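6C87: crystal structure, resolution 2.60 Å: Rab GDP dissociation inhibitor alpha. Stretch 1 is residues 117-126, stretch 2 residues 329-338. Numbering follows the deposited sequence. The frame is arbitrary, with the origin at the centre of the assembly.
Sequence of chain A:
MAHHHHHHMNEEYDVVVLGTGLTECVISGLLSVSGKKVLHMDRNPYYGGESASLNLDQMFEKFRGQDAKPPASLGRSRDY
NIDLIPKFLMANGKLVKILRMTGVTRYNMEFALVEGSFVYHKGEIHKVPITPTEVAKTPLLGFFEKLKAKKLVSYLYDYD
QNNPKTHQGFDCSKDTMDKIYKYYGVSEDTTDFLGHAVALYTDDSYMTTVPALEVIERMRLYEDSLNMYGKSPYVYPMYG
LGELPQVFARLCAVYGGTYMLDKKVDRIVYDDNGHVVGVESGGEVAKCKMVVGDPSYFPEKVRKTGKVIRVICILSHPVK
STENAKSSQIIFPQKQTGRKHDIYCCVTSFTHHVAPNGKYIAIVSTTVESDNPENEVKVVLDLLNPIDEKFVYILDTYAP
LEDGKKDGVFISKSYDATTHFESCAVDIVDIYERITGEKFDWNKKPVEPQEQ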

# COMPACT_ATOMS: atom_id res chain seq x y z
N SER A 117 4.47 -34.97 -5.40
CA SER A 117 4.27 -33.97 -6.45
C SER A 117 4.89 -34.50 -7.73
O SER A 117 6.12 -34.56 -7.83
CB SER A 117 4.87 -32.62 -6.07
OG SER A 117 4.60 -31.68 -7.09
N PHE A 118 4.04 -34.84 -8.71
CA PHE A 118 4.46 -35.54 -9.92
C PHE A 118 3.94 -34.85 -11.17
O PHE A 118 2.90 -34.18 -11.15
CB PHE A 118 3.98 -36.98 -9.92
CG PHE A 118 4.59 -37.80 -8.84
CD1 PHE A 118 4.01 -37.82 -7.58
CD2 PHE A 118 5.75 -38.51 -9.06
CE1 PHE A 118 4.59 -38.55 -6.56
CE2 PHE A 118 6.34 -39.24 -8.05
CZ PHE A 118 5.75 -39.26 -6.80
N VAL A 119 4.67 -35.05 -12.27
CA VAL A 119 4.34 -34.47 -13.57
C VAL A 119 4.55 -35.53 -14.65
O VAL A 119 5.43 -36.39 -14.54
CB VAL A 119 5.19 -33.19 -13.83
CG1 VAL A 119 6.66 -33.51 -13.86
CG2 VAL A 119 4.75 -32.49 -15.10
N TYR A 120 3.74 -35.45 -15.69
CA TYR A 120 3.71 -36.45 -16.74
C TYR A 120 4.66 -36.11 -17.88
O TYR A 120 4.87 -34.94 -18.21
CB TYR A 120 2.28 -36.58 -17.27
CG TYR A 120 2.08 -37.55 -18.42
CD1 TYR A 120 2.02 -37.10 -19.73
CD2 TYR A 120 1.90 -38.91 -18.18
CE1 TYR A 120 1.82 -37.97 -20.78
CE2 TYR A 120 1.70 -39.80 -19.22
CZ TYR A 120 1.66 -39.32 -20.52
OH TYR A 120 1.45 -40.19 -21.56
N HIS A 121 5.25 -37.14 -18.48
CA HIS A 121 6.10 -36.96 -19.64
C HIS A 121 6.26 -38.30 -20.35
O HIS A 121 6.64 -39.29 -19.72
CB HIS A 121 7.48 -36.40 -19.25
CG HIS A 121 8.45 -36.38 -20.39
ND1 HIS A 121 8.41 -35.42 -21.38
CD2 HIS A 121 9.46 -37.21 -20.72
CE1 HIS A 121 9.37 -35.65 -22.26
NE2 HIS A 121 10.02 -36.74 -21.88
N LYS A 122 5.94 -38.33 -21.65
CA LYS A 122 6.16 -39.49 -22.52
C LYS A 122 5.73 -40.79 -21.85
O LYS A 122 6.49 -41.75 -21.73
CB LYS A 122 7.62 -39.56 -22.98
N GLY A 123 4.48 -40.81 -21.38
CA GLY A 123 3.88 -42.02 -20.85
C GLY A 123 4.25 -42.37 -19.42
O GLY A 123 3.81 -43.42 -18.93
N GLU A 124 5.04 -41.54 -18.75
CA GLU A 124 5.46 -41.81 -17.38
C GLU A 124 5.22 -40.57 -16.54
O GLU A 124 5.12 -39.45 -17.05
CB GLU A 124 6.94 -42.20 -17.32
CG GLU A 124 7.30 -43.44 -18.14
CD GLU A 124 8.79 -43.71 -18.15
OE1 GLU A 124 9.56 -42.76 -18.40
OE2 GLU A 124 9.20 -44.87 -17.92
N ILE A 125 5.10 -40.78 -15.23
CA ILE A 125 5.03 -39.68 -14.27
C ILE A 125 6.28 -39.74 -13.39
O ILE A 125 6.77 -40.82 -13.04
CB ILE A 125 3.74 -39.69 -13.41
CG1 ILE A 125 3.68 -40.89 -12.48
CG2 ILE A 125 2.51 -39.64 -14.30
CD1 ILE A 125 2.49 -40.82 -11.55
N HIS A 126 6.84 -38.57 -13.10
CA HIS A 126 8.07 -38.47 -12.33
C HIS A 126 7.93 -37.35 -11.31
O HIS A 126 7.07 -36.47 -11.42
CB HIS A 126 9.27 -38.23 -13.26
CG HIS A 126 9.54 -39.37 -14.19
ND1 HIS A 126 10.15 -40.54 -13.78
CD2 HIS A 126 9.25 -39.53 -15.50
CE1 HIS A 126 10.24 -41.37 -14.81
NE2 HIS A 126 9.70 -40.78 -15.86
N GLN A 329 -0.11 -34.95 -5.66
CA GLN A 329 -0.46 -34.07 -6.77
C GLN A 329 0.20 -34.61 -8.04
O GLN A 329 1.40 -34.92 -8.03
CB GLN A 329 0.01 -32.64 -6.49
CG GLN A 329 -0.25 -31.65 -7.61
CD GLN A 329 -1.69 -31.16 -7.63
OE1 GLN A 329 -2.61 -31.91 -7.97
NE2 GLN A 329 -1.88 -29.88 -7.31
N ILE A 330 -0.57 -34.71 -9.13
CA ILE A 330 -0.07 -35.21 -10.41
C ILE A 330 -0.55 -34.27 -11.52
O ILE A 330 -1.76 -34.14 -11.74
CB ILE A 330 -0.55 -36.64 -10.70
CG1 ILE A 330 -0.43 -37.51 -9.45
CG2 ILE A 330 0.27 -37.23 -11.85
CD1 ILE A 330 -0.97 -38.90 -9.62
N ILE A 331 0.40 -33.66 -12.23
CA ILE A 331 0.11 -32.71 -13.31
C ILE A 331 0.36 -33.36 -14.67
O ILE A 331 1.38 -34.03 -14.87
CB ILE A 331 0.94 -31.42 -13.15
CG1 ILE A 331 0.76 -30.85 -11.75
CG2 ILE A 331 0.56 -30.40 -14.21
CD1 ILE A 331 -0.69 -30.55 -11.43
N PHE A 332 -0.58 -33.16 -15.60
CA PHE A 332 -0.46 -33.64 -16.98
C PHE A 332 -0.46 -32.43 -17.91
O PHE A 332 -1.53 -31.97 -18.33
CB PHE A 332 -1.60 -34.60 -17.32
CG PHE A 332 -1.56 -35.88 -16.54
CD1 PHE A 332 -2.00 -35.92 -15.23
CD2 PHE A 332 -1.07 -37.04 -17.11
CE1 PHE A 332 -1.96 -37.10 -14.49
CE2 PHE A 332 -1.03 -38.22 -16.38
CZ PHE A 332 -1.47 -38.25 -15.07
N PRO A 333 0.71 -31.88 -18.24
CA PRO A 333 0.74 -30.67 -19.08
C PRO A 333 0.15 -30.90 -20.47
O PRO A 333 0.31 -31.96 -21.07
CB PRO A 333 2.24 -30.33 -19.16
CG PRO A 333 2.85 -31.04 -17.97
CD PRO A 333 2.05 -32.29 -17.79
N GLN A 334 -0.55 -29.88 -20.98
CA GLN A 334 -1.26 -30.05 -22.24
C GLN A 334 -0.30 -30.36 -23.38
O GLN A 334 -0.62 -31.16 -24.27
CB GLN A 334 -2.10 -28.81 -22.55
CG GLN A 334 -1.33 -27.54 -22.85
CD GLN A 334 -2.19 -26.30 -22.72
OE1 GLN A 334 -2.53 -25.65 -23.71
NE2 GLN A 334 -2.49 -25.92 -21.48
N LYS A 335 0.89 -29.74 -23.38
CA LYS A 335 1.84 -30.03 -24.46
C LYS A 335 2.45 -31.42 -24.35
O LYS A 335 3.08 -31.87 -25.31
CB LYS A 335 2.92 -28.95 -24.53
CG LYS A 335 2.43 -27.70 -25.26
CD LYS A 335 3.30 -26.48 -25.02
CE LYS A 335 2.74 -25.28 -25.78
NZ LYS A 335 3.57 -24.05 -25.63
N GLN A 336 2.30 -32.10 -23.21
CA GLN A 336 2.76 -33.47 -23.09
C GLN A 336 1.71 -34.50 -23.50
O GLN A 336 2.04 -35.68 -23.64
CB GLN A 336 3.20 -33.75 -21.65
CG GLN A 336 4.30 -32.83 -21.15
CD GLN A 336 5.63 -33.12 -21.83
OE1 GLN A 336 5.89 -34.25 -22.24
NE2 GLN A 336 6.45 -32.09 -21.98
N THR A 337 0.47 -34.08 -23.73
CA THR A 337 -0.64 -34.99 -24.00
C THR A 337 -1.36 -34.71 -25.32
O THR A 337 -2.35 -35.39 -25.60
CB THR A 337 -1.67 -34.94 -22.86
OG1 THR A 337 -2.07 -33.58 -22.62
CG2 THR A 337 -1.10 -35.53 -21.60
N GLY A 338 -0.89 -33.75 -26.11
CA GLY A 338 -1.54 -33.38 -27.36
C GLY A 338 -2.88 -32.69 -27.18
O GLY A 338 -3.79 -32.91 -27.99

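Tyr120 and Gln336 cover the most surface in this contact, at the end of a short parallel pairing between strands 117-121 and 329-332. The pairing is set by backbone hydrogen bonds: Phe118 N donates to Gln329 O (2.7 Å), Ile331 N to Phe118 O (2.8 Å) and Tyr120 N to Ile331 O (2.9 Å). Phe118 thus bonds through both its amide and its carbonyl, while its side chain shares a sheet face with Ile330, CB lying 4.2 Å from Ile330 CG2.

Where the ladder ends, side chains take over. Tyr120, buried with chi1 in the t rotamer, points toward stretch 2; its CB packs 3.4 Å from Phe332 CD2, and the two rings lie obliquely, centroids 5.2 Å apart. Its CE1 reaches Thr337 CG2 at 3.9 Å, so a long aromatic side chain can span from strand to the turn of weakly bonded helix beyond Pro333. Ile125 adds apolar cover, its CG2 lying 4.1 Å from Ile330 CG2.

From that helical turn Gln336 points back toward stretch 1. Its CB lies 4.0 Å from Tyr120 CD1, and its OE1 accepts a hydrogen bond from His121 ND1 (2.9 Å) near the plane of the imidazole. The amide suits this partly exposed place: its aliphatic carbons pack against Tyr120, while NE2 is hydrogen-bonded elsewhere in the structure.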